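Long-range contacts in minor fimbrium subunit Mfa5 (Porphyromonas gingivalis ATCC 33277, PDB 6TO1), which is an accessory subunit of the minor fimbriae, surface pili that mediate biofilm formation and adhesion to host cells and to other oral bacteria: residues 90-95 against 517-522; 113-118 against 467-472; 413-418 against 502-507; 427-432 against 445-450; 436-441 against 452-457. One frame throughout, in Å; residues are numbered along the deposited sequence. Where two conformers were deposited one is given.

Interaction 1: residues 90-95 against 517-522; sequences VAVDKY and QQLIFP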
# COMPACT_ATOMS: atom_id res chain seq x y z
N VAL A 90 3.53 -5.02 -3.81
CA VAL A 90 4.82 -5.14 -3.16
C VAL A 90 5.80 -5.72 -4.17
O VAL A 90 5.47 -6.66 -4.89
CB VAL A 90 4.74 -6.05 -1.91
CG1 VAL A 90 6.11 -6.25 -1.28
CG2 VAL A 90 3.76 -5.48 -0.90
N ALA A 91 7.04 -5.23 -4.16
CA ALA A 91 8.08 -5.78 -5.00
C ALA A 91 9.38 -5.76 -4.22
O ALA A 91 9.57 -4.94 -3.31
CB ALA A 91 8.24 -4.99 -6.31
N VAL A 92 10.28 -6.68 -4.56
CA VAL A 92 11.55 -6.79 -3.85
C VAL A 92 12.68 -6.65 -4.87
O VAL A 92 12.51 -6.97 -6.04
CB VAL A 92 11.69 -8.11 -3.08
CG1 VAL A 92 10.62 -8.20 -2.00
CG2 VAL A 92 11.66 -9.30 -4.04
N ASP A 93 13.83 -6.17 -4.41
CA ASP A 93 15.00 -6.04 -5.25
C ASP A 93 16.22 -6.24 -4.35
O ASP A 93 16.19 -6.01 -3.15
CB ASP A 93 15.07 -4.69 -5.94
CG ASP A 93 15.98 -4.68 -7.16
OD1 ASP A 93 16.39 -5.76 -7.65
OD2 ASP A 93 16.31 -3.58 -7.61
N LYS A 94 17.32 -6.62 -4.99
CA LYS A 94 18.56 -6.89 -4.28
C LYS A 94 19.69 -6.66 -5.27
O LYS A 94 19.57 -7.03 -6.43
CB LYS A 94 18.57 -8.32 -3.74
CG LYS A 94 19.85 -8.71 -2.99
CD LYS A 94 19.78 -10.15 -2.49
CE LYS A 94 21.12 -10.57 -1.90
NZ LYS A 94 21.20 -12.05 -1.82
N TYR A 95 20.77 -6.05 -4.79
CA TYR A 95 21.91 -5.85 -5.67
C TYR A 95 23.17 -5.66 -4.84
O TYR A 95 23.12 -5.22 -3.68
CB TYR A 95 21.70 -4.65 -6.59
CG TYR A 95 21.05 -3.47 -5.89
CD1 TYR A 95 21.81 -2.56 -5.18
CD2 TYR A 95 19.67 -3.29 -5.92
CE1 TYR A 95 21.23 -1.49 -4.53
CE2 TYR A 95 19.08 -2.22 -5.29
CZ TYR A 95 19.87 -1.32 -4.59
OH TYR A 95 19.30 -0.24 -3.95
N GLN A 517 2.48 -14.49 2.40
CA GLN A 517 2.78 -14.07 1.03
C GLN A 517 4.30 -14.10 0.85
O GLN A 517 5.04 -13.73 1.75
CB GLN A 517 2.25 -12.67 0.77
CG GLN A 517 0.78 -12.51 1.13
CD GLN A 517 -0.12 -13.42 0.32
OE1 GLN A 517 -0.28 -13.22 -0.88
NE2 GLN A 517 -0.69 -14.42 0.96
N GLN A 518 4.77 -14.51 -0.32
CA GLN A 518 6.20 -14.77 -0.44
C GLN A 518 6.75 -14.23 -1.75
O GLN A 518 6.12 -14.38 -2.79
CB GLN A 518 6.47 -16.28 -0.35
CG GLN A 518 6.29 -16.83 1.05
CD GLN A 518 6.68 -18.30 1.16
OE1 GLN A 518 7.51 -18.78 0.39
NE2 GLN A 518 6.08 -19.01 2.11
N LEU A 519 7.90 -13.59 -1.67
CA LEU A 519 8.59 -13.03 -2.82
C LEU A 519 10.07 -13.36 -2.69
O LEU A 519 10.64 -13.25 -1.60
CB LEU A 519 8.41 -11.53 -2.92
CG LEU A 519 7.04 -10.99 -3.36
CD1 LEU A 519 7.05 -9.49 -3.17
CD2 LEU A 519 6.77 -11.36 -4.79
N ILE A 520 10.67 -13.79 -3.78
CA ILE A 520 12.07 -14.21 -3.78
C ILE A 520 12.91 -13.09 -4.37
O ILE A 520 12.58 -12.53 -5.43
CB ILE A 520 12.26 -15.53 -4.54
CG1 ILE A 520 11.54 -16.66 -3.79
CG2 ILE A 520 13.76 -15.87 -4.68
CD1 ILE A 520 11.66 -18.00 -4.45
N PHE A 521 13.98 -12.73 -3.68
CA PHE A 521 14.85 -11.67 -4.16
C PHE A 521 15.73 -12.15 -5.32
O PHE A 521 16.10 -13.32 -5.39
CB PHE A 521 15.77 -11.18 -3.04
CG PHE A 521 15.09 -10.37 -1.98
CD1 PHE A 521 15.16 -8.98 -1.99
CD2 PHE A 521 14.38 -10.98 -0.96
CE1 PHE A 521 14.54 -8.22 -0.99
CE2 PHE A 521 13.76 -10.24 0.02
CZ PHE A 521 13.83 -8.85 -0.00
N PRO A 522 16.13 -11.23 -6.19
CA PRO A 522 17.16 -11.52 -7.19
C PRO A 522 18.49 -11.88 -6.54
O PRO A 522 18.74 -11.63 -5.36
CB PRO A 522 17.29 -10.21 -7.97
CG PRO A 522 16.16 -9.34 -7.55
CD PRO A 522 15.69 -9.82 -6.22
O HOH W 1 19.14 -13.48 -3.34

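Interaction 2: residues 113-118 against 467-472; sequences VTLKIT and ITYRIY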
# COMPACT_ATOMS: atom_id res chain seq x y z
N VAL A 113 25.79 -4.80 -0.23
CA VAL A 113 24.62 -5.54 -0.68
C VAL A 113 23.39 -4.89 -0.07
O VAL A 113 23.30 -4.73 1.15
CB VAL A 113 24.72 -7.02 -0.27
CG1 VAL A 113 23.43 -7.76 -0.61
CG2 VAL A 113 25.93 -7.68 -0.94
N THR A 114 22.43 -4.52 -0.91
CA THR A 114 21.20 -3.91 -0.45
C THR A 114 20.05 -4.84 -0.80
O THR A 114 20.01 -5.35 -1.92
CB THR A 114 20.96 -2.55 -1.09
OG1 THR A 114 21.90 -1.59 -0.59
CG2 THR A 114 19.52 -2.06 -0.75
N LEU A 115 19.16 -5.09 0.16
CA LEU A 115 17.87 -5.72 -0.06
C LEU A 115 16.80 -4.66 0.15
O LEU A 115 16.84 -3.93 1.15
CB LEU A 115 17.64 -6.89 0.89
CG LEU A 115 18.42 -8.16 0.54
CD1 LEU A 115 19.86 -7.95 1.06
CD2 LEU A 115 17.77 -9.37 1.13
N LYS A 116 15.88 -4.56 -0.80
CA LYS A 116 14.93 -3.45 -0.84
C LYS A 116 13.53 -3.98 -1.08
O LYS A 116 13.31 -4.85 -1.94
CB LYS A 116 15.31 -2.48 -1.94
CG LYS A 116 14.40 -1.27 -2.08
CD LYS A 116 14.68 -0.52 -3.39
CE LYS A 116 15.93 0.33 -3.32
NZ LYS A 116 16.23 0.99 -4.62
N ILE A 117 12.59 -3.45 -0.31
CA ILE A 117 11.17 -3.75 -0.41
C ILE A 117 10.48 -2.45 -0.78
O ILE A 117 10.64 -1.45 -0.08
CB ILE A 117 10.61 -4.31 0.91
CG1 ILE A 117 11.38 -5.54 1.37
CG2 ILE A 117 9.12 -4.64 0.72
CD1 ILE A 117 11.08 -5.91 2.86
N THR A 118 9.69 -2.47 -1.85
CA THR A 118 8.97 -1.30 -2.31
C THR A 118 7.48 -1.58 -2.32
O THR A 118 7.03 -2.63 -2.82
CB THR A 118 9.43 -0.88 -3.71
OG1 THR A 118 10.82 -0.59 -3.69
CG2 THR A 118 8.69 0.39 -4.14
N ILE A 467 17.81 -2.74 3.82
CA ILE A 467 18.97 -3.03 4.64
C ILE A 467 20.15 -3.07 3.68
O ILE A 467 20.03 -3.47 2.52
CB ILE A 467 18.89 -4.35 5.43
CG1 ILE A 467 18.85 -5.56 4.51
CG2 ILE A 467 17.70 -4.33 6.40
CD1 ILE A 467 18.91 -6.85 5.28
N THR A 468 21.31 -2.63 4.19
CA THR A 468 22.54 -2.66 3.42
C THR A 468 23.66 -3.11 4.36
O THR A 468 23.75 -2.63 5.50
CB THR A 468 22.88 -1.29 2.84
OG1 THR A 468 21.84 -0.87 1.96
CG2 THR A 468 24.20 -1.34 2.08
N TYR A 469 24.47 -4.05 3.89
CA TYR A 469 25.61 -4.59 4.61
C TYR A 469 26.75 -4.80 3.63
O TYR A 469 26.53 -5.06 2.44
CB TYR A 469 25.26 -5.91 5.33
CG TYR A 469 24.73 -7.02 4.45
CD1 TYR A 469 25.58 -7.96 3.88
CD2 TYR A 469 23.36 -7.15 4.17
CE1 TYR A 469 25.11 -8.99 3.07
CE2 TYR A 469 22.88 -8.19 3.35
CZ TYR A 469 23.75 -9.10 2.81
OH TYR A 469 23.31 -10.14 2.01
N ARG A 470 27.98 -4.72 4.14
CA ARG A 470 29.17 -4.96 3.33
C ARG A 470 29.63 -6.41 3.47
O ARG A 470 29.63 -6.97 4.58
CB ARG A 470 30.30 -4.02 3.73
CG ARG A 470 31.52 -4.11 2.83
CD ARG A 470 32.43 -2.88 2.94
NE ARG A 470 31.78 -1.70 2.38
CZ ARG A 470 32.38 -0.53 2.20
NH1 ARG A 470 33.66 -0.37 2.51
NH2 ARG A 470 31.69 0.47 1.68
N ILE A 471 29.99 -7.01 2.34
CA ILE A 471 30.58 -8.34 2.32
C ILE A 471 32.01 -8.24 1.80
O ILE A 471 32.33 -7.41 0.95
CB ILE A 471 29.80 -9.38 1.48
CG1 ILE A 471 29.69 -8.95 0.03
CG2 ILE A 471 28.44 -9.67 2.09
CD1 ILE A 471 29.00 -9.99 -0.86
N TYR A 472 32.84 -9.15 2.28
CA TYR A 472 34.18 -9.34 1.74
C TYR A 472 34.31 -10.75 1.18
O TYR A 472 33.76 -11.70 1.73
CB TYR A 472 35.25 -9.19 2.83
CG TYR A 472 35.41 -7.82 3.42
CD1 TYR A 472 35.69 -6.73 2.62
CD2 TYR A 472 35.28 -7.63 4.78
CE1 TYR A 472 35.85 -5.47 3.18
CE2 TYR A 472 35.43 -6.36 5.34
CZ TYR A 472 35.72 -5.30 4.53
OH TYR A 472 35.88 -4.03 5.06

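Interaction 3: residues 413-418 against 502-507; sequences VTDFVA and TEAKLT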
# COMPACT_ATOMS: atom_id res chain seq x y z
N VAL A 413 12.38 -11.09 6.18
CA VAL A 413 13.32 -11.41 5.12
C VAL A 413 14.38 -12.33 5.71
O VAL A 413 15.03 -11.98 6.70
CB VAL A 413 13.97 -10.15 4.56
CG1 VAL A 413 15.09 -10.51 3.57
CG2 VAL A 413 12.92 -9.25 3.89
N THR A 414 14.56 -13.49 5.09
CA THR A 414 15.65 -14.40 5.41
C THR A 414 16.65 -14.31 4.26
O THR A 414 16.26 -14.39 3.08
CB THR A 414 15.15 -15.83 5.59
OG1 THR A 414 14.45 -16.22 4.40
CG2 THR A 414 14.24 -15.93 6.81
N ASP A 415 17.94 -14.19 4.59
CA ASP A 415 19.00 -13.94 3.62
C ASP A 415 20.20 -14.76 4.06
O ASP A 415 20.80 -14.46 5.09
CB ASP A 415 19.30 -12.44 3.58
CG ASP A 415 20.49 -12.08 2.70
OD1 ASP A 415 20.87 -12.85 1.81
OD2 ASP A 415 21.02 -10.97 2.91
N PHE A 416 20.49 -15.81 3.31
CA PHE A 416 21.61 -16.72 3.58
C PHE A 416 22.78 -16.24 2.74
O PHE A 416 22.74 -16.32 1.51
CB PHE A 416 21.24 -18.16 3.25
CG PHE A 416 20.25 -18.80 4.20
CD1 PHE A 416 20.68 -19.43 5.36
CD2 PHE A 416 18.89 -18.77 3.93
CE1 PHE A 416 19.77 -20.02 6.22
CE2 PHE A 416 17.99 -19.35 4.78
CZ PHE A 416 18.42 -19.99 5.92
N VAL A 417 23.83 -15.76 3.39
CA VAL A 417 25.02 -15.32 2.67
C VAL A 417 25.76 -16.53 2.11
O VAL A 417 25.86 -17.58 2.75
CB VAL A 417 25.92 -14.47 3.59
CG1 VAL A 417 27.15 -14.04 2.85
CG2 VAL A 417 25.13 -13.26 4.09
N ALA A 418 26.26 -16.38 0.89
CA ALA A 418 26.76 -17.51 0.14
C ALA A 418 28.19 -17.88 0.56
O ALA A 418 28.91 -17.07 1.17
CB ALA A 418 26.76 -17.21 -1.36
N THR A 502 22.85 -17.30 -1.09
CA THR A 502 22.33 -18.60 -1.49
C THR A 502 20.84 -18.49 -1.78
O THR A 502 20.33 -19.09 -2.73
CB THR A 502 22.60 -19.63 -0.41
OG1 THR A 502 24.03 -19.75 -0.25
CG2 THR A 502 22.02 -20.95 -0.79
N GLU A 503 20.15 -17.69 -0.97
CA GLU A 503 18.72 -17.47 -1.12
C GLU A 503 18.35 -16.28 -0.25
O GLU A 503 18.86 -16.15 0.87
CB GLU A 503 17.91 -18.70 -0.70
CG GLU A 503 16.39 -18.47 -0.75
CD GLU A 503 15.60 -19.52 0.01
OE1 GLU A 503 15.01 -20.40 -0.64
OE2 GLU A 503 15.59 -19.47 1.26
N ALA A 504 17.45 -15.44 -0.74
CA ALA A 504 16.85 -14.42 0.09
C ALA A 504 15.37 -14.35 -0.28
O ALA A 504 15.02 -14.38 -1.46
CB ALA A 504 17.51 -13.05 -0.07
N LYS A 505 14.53 -14.27 0.74
CA LYS A 505 13.09 -14.38 0.56
C LYS A 505 12.39 -13.44 1.53
O LYS A 505 12.81 -13.30 2.68
CB LYS A 505 12.63 -15.82 0.80
CG LYS A 505 11.13 -16.04 0.82
CD LYS A 505 10.79 -17.48 0.43
CE LYS A 505 10.95 -18.44 1.60
NZ LYS A 505 9.87 -19.48 1.58
N LEU A 506 11.32 -12.81 1.05
CA LEU A 506 10.44 -12.05 1.92
C LEU A 506 9.17 -12.88 2.12
O LEU A 506 8.56 -13.32 1.15
CB LEU A 506 10.09 -10.69 1.32
CG LEU A 506 8.96 -9.93 2.00
CD1 LEU A 506 9.37 -9.48 3.40
CD2 LEU A 506 8.52 -8.74 1.19
N THR A 507 8.81 -13.11 3.39
CA THR A 507 7.50 -13.66 3.75
C THR A 507 6.75 -12.56 4.48
O THR A 507 7.29 -11.94 5.41
CB THR A 507 7.64 -14.90 4.63
OG1 THR A 507 8.54 -15.83 3.99
CG2 THR A 507 6.31 -15.60 4.82
O HOH W 2 11.17 -15.17 4.63
O HOH W 3 15.99 -17.24 2.35

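Interaction 4: residues 427-432 against 445-450; sequences TQSGDV and YDVSTK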
# COMPACT_ATOMS: atom_id res chain seq x y z
N THR A 427 30.59 -10.90 13.99
CA THR A 427 31.40 -11.93 14.62
C THR A 427 30.60 -12.87 15.50
O THR A 427 31.05 -14.00 15.73
CB THR A 427 32.51 -11.29 15.47
OG1 THR A 427 31.91 -10.52 16.52
CG2 THR A 427 33.39 -10.40 14.62
N GLN A 428 29.44 -12.44 15.99
CA GLN A 428 28.64 -13.30 16.85
C GLN A 428 27.16 -13.17 16.52
O GLN A 428 26.70 -12.17 15.97
CB GLN A 428 28.87 -12.98 18.34
CG GLN A 428 28.73 -11.52 18.70
CD GLN A 428 29.02 -11.26 20.17
OE1 GLN A 428 28.91 -12.15 21.01
NE2 GLN A 428 29.38 -10.03 20.48
N SER A 429 26.42 -14.21 16.88
CA SER A 429 24.99 -14.22 16.68
C SER A 429 24.32 -13.19 17.59
O SER A 429 24.85 -12.80 18.63
CB SER A 429 24.43 -15.61 16.96
OG SER A 429 25.02 -16.58 16.11
N GLY A 430 23.15 -12.75 17.17
CA GLY A 430 22.34 -11.85 17.95
C GLY A 430 21.88 -10.69 17.11
O GLY A 430 21.85 -10.77 15.87
N ASP A 431 21.53 -9.62 17.78
CA ASP A 431 20.99 -8.44 17.12
C ASP A 431 22.11 -7.67 16.46
O ASP A 431 23.07 -7.26 17.12
CB ASP A 431 20.26 -7.58 18.15
CG ASP A 431 19.90 -6.24 17.61
OD1 ASP A 431 19.39 -6.17 16.48
OD2 ASP A 431 20.14 -5.24 18.31
N VAL A 432 22.01 -7.48 15.14
CA VAL A 432 23.02 -6.75 14.39
C VAL A 432 22.45 -5.48 13.77
O VAL A 432 23.07 -4.89 12.90
CB VAL A 432 23.68 -7.64 13.32
CG1 VAL A 432 24.36 -8.84 14.00
CG2 VAL A 432 22.68 -8.13 12.26
N TYR A 445 21.37 -12.02 13.23
CA TYR A 445 22.37 -12.76 12.48
C TYR A 445 22.67 -14.04 13.23
O TYR A 445 22.86 -14.02 14.45
CB TYR A 445 23.64 -11.94 12.30
CG TYR A 445 24.67 -12.59 11.40
CD1 TYR A 445 24.39 -12.82 10.06
CD2 TYR A 445 25.91 -12.98 11.89
CE1 TYR A 445 25.32 -13.41 9.23
CE2 TYR A 445 26.84 -13.58 11.07
CZ TYR A 445 26.54 -13.79 9.74
OH TYR A 445 27.47 -14.38 8.91
N ASP A 446 22.68 -15.15 12.52
CA ASP A 446 23.18 -16.41 13.05
C ASP A 446 24.54 -16.71 12.42
O ASP A 446 24.62 -16.93 11.21
CB ASP A 446 22.21 -17.55 12.81
CG ASP A 446 22.68 -18.84 13.46
OD1 ASP A 446 22.52 -18.99 14.68
OD2 ASP A 446 23.23 -19.70 12.75
N VAL A 447 25.58 -16.77 13.25
CA VAL A 447 26.94 -16.96 12.75
C VAL A 447 27.08 -18.31 12.05
O VAL A 447 27.75 -18.43 11.02
CB VAL A 447 27.96 -16.83 13.91
CG1 VAL A 447 27.64 -17.85 15.01
CG2 VAL A 447 29.36 -17.03 13.40
N SER A 448 26.47 -19.36 12.60
CA SER A 448 26.78 -20.70 12.10
C SER A 448 26.16 -20.95 10.73
O SER A 448 26.76 -21.65 9.91
CB SER A 448 26.31 -21.75 13.10
OG SER A 448 24.97 -21.51 13.49
N THR A 449 24.99 -20.38 10.46
CA THR A 449 24.35 -20.57 9.17
C THR A 449 24.55 -19.37 8.24
O THR A 449 24.09 -19.42 7.09
CB THR A 449 22.85 -20.82 9.35
OG1 THR A 449 22.25 -19.74 10.07
CG2 THR A 449 22.62 -22.11 10.12
N LYS A 450 25.20 -18.31 8.73
CA LYS A 450 25.41 -17.08 7.98
C LYS A 450 24.08 -16.54 7.46
O LYS A 450 23.95 -16.13 6.31
CB LYS A 450 26.40 -17.30 6.84
CG LYS A 450 27.79 -17.68 7.33
CD LYS A 450 28.66 -18.18 6.17
CE LYS A 450 29.00 -17.04 5.22
NZ LYS A 450 29.85 -17.50 4.11

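Interaction 5: residues 436-441 against 452-457; sequences LNVSNG and LTWTTG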
# COMPACT_ATOMS: atom_id res chain seq x y z
N LEU A 436 24.54 -2.73 10.84
CA LEU A 436 24.11 -2.60 9.45
C LEU A 436 23.39 -1.27 9.26
O LEU A 436 23.05 -0.57 10.22
CB LEU A 436 23.15 -3.73 9.06
CG LEU A 436 23.77 -5.08 8.72
CD1 LEU A 436 24.66 -5.59 9.82
CD2 LEU A 436 22.67 -6.10 8.44
N ASN A 437 23.11 -0.91 8.01
CA ASN A 437 22.25 0.23 7.70
C ASN A 437 20.85 -0.34 7.46
O ASN A 437 20.62 -1.02 6.46
CB ASN A 437 22.78 0.97 6.48
CG ASN A 437 21.93 2.17 6.10
OD1 ASN A 437 20.99 2.53 6.82
ND2 ASN A 437 22.25 2.78 4.97
N VAL A 438 19.93 -0.06 8.38
CA VAL A 438 18.59 -0.66 8.40
C VAL A 438 17.57 0.47 8.48
O VAL A 438 17.56 1.21 9.47
CB VAL A 438 18.42 -1.61 9.59
CG1 VAL A 438 16.99 -2.14 9.65
CG2 VAL A 438 19.41 -2.74 9.52
N SER A 439 16.70 0.58 7.47
CA SER A 439 15.77 1.71 7.44
C SER A 439 14.57 1.49 8.36
O SER A 439 14.03 2.46 8.89
CB SER A 439 15.29 1.97 6.01
OG SER A 439 14.36 0.98 5.62
N ASN A 440 14.18 0.24 8.57
CA ASN A 440 12.95 -0.11 9.27
C ASN A 440 13.18 -1.47 9.93
O ASN A 440 13.71 -2.37 9.29
CB ASN A 440 11.75 -0.23 8.32
CG ASN A 440 11.39 1.06 7.63
OD1 ASN A 440 11.98 1.45 6.62
ND2 ASN A 440 10.37 1.74 8.16
N GLY A 441 12.74 -1.62 11.17
CA GLY A 441 12.74 -2.93 11.81
C GLY A 441 14.10 -3.29 12.39
O GLY A 441 14.94 -2.43 12.65
N LEU A 452 20.95 -13.92 7.80
CA LEU A 452 20.38 -12.67 8.29
C LEU A 452 18.86 -12.84 8.29
O LEU A 452 18.29 -13.34 7.31
CB LEU A 452 20.79 -11.49 7.42
CG LEU A 452 22.27 -11.10 7.49
CD1 LEU A 452 22.63 -10.27 6.25
CD2 LEU A 452 22.57 -10.34 8.76
N THR A 453 18.23 -12.50 9.41
CA THR A 453 16.77 -12.47 9.50
C THR A 453 16.35 -11.05 9.85
O THR A 453 16.68 -10.54 10.92
CB THR A 453 16.25 -13.48 10.52
OG1 THR A 453 16.73 -14.79 10.18
CG2 THR A 453 14.72 -13.51 10.51
N TRP A 454 15.64 -10.43 8.93
CA TRP A 454 15.23 -9.04 9.02
C TRP A 454 13.73 -9.01 9.30
O TRP A 454 12.94 -9.46 8.48
CB TRP A 454 15.55 -8.31 7.72
CG TRP A 454 15.05 -6.91 7.62
CD1 TRP A 454 14.71 -6.06 8.64
CD2 TRP A 454 14.86 -6.18 6.41
NE1 TRP A 454 14.31 -4.84 8.12
CE2 TRP A 454 14.39 -4.89 6.75
CE3 TRP A 454 15.03 -6.49 5.05
CZ2 TRP A 454 14.10 -3.92 5.80
CZ3 TRP A 454 14.77 -5.53 4.10
CH2 TRP A 454 14.29 -4.26 4.48
N THR A 455 13.36 -8.50 10.47
CA THR A 455 11.97 -8.31 10.84
C THR A 455 11.61 -6.88 10.45
O THR A 455 12.14 -5.92 11.02
CB THR A 455 11.78 -8.54 12.34
OG1 THR A 455 12.07 -9.91 12.63
CG2 THR A 455 10.34 -8.24 12.75
N THR A 456 10.71 -6.73 9.47
CA THR A 456 10.55 -5.41 8.89
C THR A 456 9.65 -4.50 9.71
O THR A 456 9.81 -3.28 9.64
CB THR A 456 9.98 -5.50 7.46
OG1 THR A 456 8.65 -6.02 7.50
CG2 THR A 456 10.84 -6.36 6.61
N GLY A 457 8.70 -5.06 10.44
CA GLY A 457 7.63 -4.27 11.01
C GLY A 457 6.66 -3.87 9.90
O GLY A 457 6.72 -4.34 8.77

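Interaction 1: residues 90-95 against 517-522
Val92 sets its CB over one face of the Phe521 ring, 3.8 Å from the ring centroid and 21° off the normal. This CH-pi contact is displaced toward the rim, and the two side chains cross at about a right angle. The backbone O of Asp93 meets the ring edge, 3.4 Å from Phe521 CD1. Beside it the extended chain of Lys94 runs past Pro522, bringing CD to 3.4 Å from Pro522 O. Toward the start of both strands this close fit slackens: Leu519 CD1 lies 3.9 Å from Val90 CG1, while the exposed Ala91 and Ile520 point away. No direct hydrogen bond joins the segments, whose strand axes stay 7.4 Å apart at -30°, as expected for strands of two facing sheets rather than partners in one. A water bridges the tight end, accepting from Lys94 NZ at 2.9 Å and donating to Pro522 O at 2.8 Å. Lys94 NZ is also bonded covalently to CG of Asn501, the intramolecular isopeptide of this protein. NZ is therefore an amide nitrogen, and its one N-H goes to the water, while Pro522 O and carbons of Phe521 lie along the lysine chain.

Interaction 2: residues 113-118 against 467-472
Tyr469 turns one ring face to Val113, whose CB sits 4.1 Å from the ring centroid, 21° off the normal and offset toward the rim. The two side chains lie side by side and point the same way, with Val113 CG1 3.5 Å from Tyr469 OH. Leu115 approaches the ring obliquely, its CD1 3.8 Å from Tyr469 CE2. The phenol tip extends beyond both strands to Asp415 of the facing sheet, with which OH forms a hydrogen bond. Tyr469 CG stands between the backbone N and the carbonyl carbon (chi1 57°), and the outer ring atoms meet Val113. The other methyl of Val113, CG2, packs 3.8 Å from Ile471 CD1.

Thr114 and Thr468 form the non-hydrogen-bonded pair of this antiparallel ladder, with their side chains on the sheet face opposite to Tyr469. Their hydroxyls meet directly, OG1 to OG1 at 2.7 Å, and either could be the donor. Backbone bonds flank this pair, two between Val113 and Tyr469 and two between Leu115 and Ile467. Val113 N to Tyr469 O is a straight one, 2.8 Å with 170° at the hydrogen. Between the two pairs of backbone bonds, Thr468 CA makes a CA-H...O contact of 3.2 Å with Val113 O.

Strand 110-119 thus lies between strands 90-98 and 463-473, and Val113 and Leu115 both touch Lys94 of the isopeptide. A mainly apolar inner face with a buried tyrosine-aspartate pair beside the cross-link is consistent with a beta-sandwich isopeptide domain.

Interaction 3: residues 413-418 against 502-507
Asp415 faces Ala504 in a non-hydrogen-bonded antiparallel pair whose CA atoms are 4.2 Å apart. From the root outward, Asp415 CB lies 4.1 Å from Ala504 CB, and CG, anti to the backbone N (chi1 174°), remains near the same methyl. At the tip, OD1 is buried without a polar partner anywhere in the model, its nearest atom across the pair being Ala504 CB at 3.9 Å, whereas OD2 is held by one hydrogen bond, to the hydroxyl of Tyr469.

On the same face Val413 and Leu506 make an apolar contact, CG2 to CD1 at 3.6 Å. The other face carries Thr414 and Lys505, lying side by side and pointing the same way. Thr414 OG1 is 2.8 Å from a water on the Glu503 side. A second water lies toward Thr507, 2.8 Å from Thr507 OG1, and donates to Lys505 O. The backbone ladder links Thr414 and Lys505 in both directions. Phe416 N then gives a nearly straight bond to Glu503 O (173° at the hydrogen), and Thr502 N donates to Phe416 O at 2.8 Å, just where the chain turns its corner. Glu503 N, buried here, has no partner in the model.

Strand 408-417 is flanked by strand 451-455, whose Trp454 N and Leu452 N donate to Val413 O and Asp415 O, while strand 501-510 is bordered on its other edge by 517-520. Above the Val413 and Asp415 face lies strand 110-119, whose Leu115 touches Val413, Asp415 and Ala504; Lys94 reaches Asp415 from strand 90-98.

Interaction 4: residues 427-432 against 445-450
Gly430 and Tyr445 form a short antiparallel bridge at the margin of a sheet, followed directly by an Asx motif that starts at Asp446. The bridge is a hydrogen-bonded pair: Gly430 N donates to Tyr445 O and Tyr445 N returns a bond to Gly430 O, each 3.0 Å long. The backbone of Gly430 (phi 131°) takes a conformation that calls for glycine. One residue earlier, Ser429 continues the pairing with its side chain. Its OG, anti to the carbonyl carbon (chi1 -59°), accepts from Val447 N at 2.9 Å in an almost straight bond of 176°.

Asp446 organises the turn that follows. Its OD2 takes three donors: Ser448 OG on the syn side at 2.6 Å, and both Thr449 OG1 and Thr449 N on the anti side. The backbone bond from Thr449 N, three residues on, defines the Asx motif. With three bonds converging on one oxygen, the carboxylate is held firmly in orientation although the turn residues themselves are exposed.

Tyr445 belongs to the buried side. Its CB packs 3.6 Å from Val432 CG1, and Gln428 O comes near the plane of the ring at its edge.

Strand 430-431 is an outermost strand of the sheet, next to 442-446. The turn through Lys450 leads into strand 451-455, where Leu452 touches both Val432 and Tyr445. Lys450 NZ binds carbonyl oxygens of Ala418 and Phe421, joining the turn to the end of strand 408-417 and the start of 421-423.

Interaction 5: residues 436-441 against 452-457
Gly441 and Thr456 bring the two backbones within 4.4 Å, CA to CA, but toward Leu436 and Leu452 the chains part to 10.8 Å, and no beta bridge links them. At the close end Gly441, at a positive phi that favours glycine, makes a CA-H...O contact of 3.2 Å from its CA to Thr455 O. Trp454 carries the polar link: its NE1 gives its N-H to Asn440 O at 2.8 Å and 165°. The acceptor lies in the indole plane, and the donor stands nearly along the C=O axis. Val438 slides past the indole in the opposite direction, with CG1 4.1 Å from NE1 in an oblique approach. Thr456, in the same segment as the tryptophan, places its CG2 over the centre of one ring face. At the wide end only the tips of the leucines meet, Leu436 CD2 to Leu452 CD2 at 4.3 Å.

Ser439 OG donates to Asn440 OD1 at 2.6 Å and is also bonded to Thr466 N, which ties the turn to the neighbouring strand 463-473. The chemistry supplies the buried indole N-H with a backbone acceptor and, because that acceptor lies in the ring plane, probably limits rotation of the indole.

All five contacts lie in one domain consistent with a beta-sandwich; the isopeptide from Lys94 ties its two layers. The centre of interaction 1 is 12 Å from that of interaction 2 and 10 Å from that of interaction 3. Strands 90-98, 110-119 and 463-473 form one layer; 408-417, 451-455, 501-510 and 517-520 belong to the other. Tyr469 OH and Asp415 OD2, 2.6 Å apart, connect the layers between interactions 2 and 3. Interaction 5 sits beside both, Ile467 CG2 lying 3.4 Å from Trp454 CE2, and interaction 4 adjoins it through Leu452. The magnesium site of Ser135, Ser137 and Thr207 and the calcium site involve none of these segments.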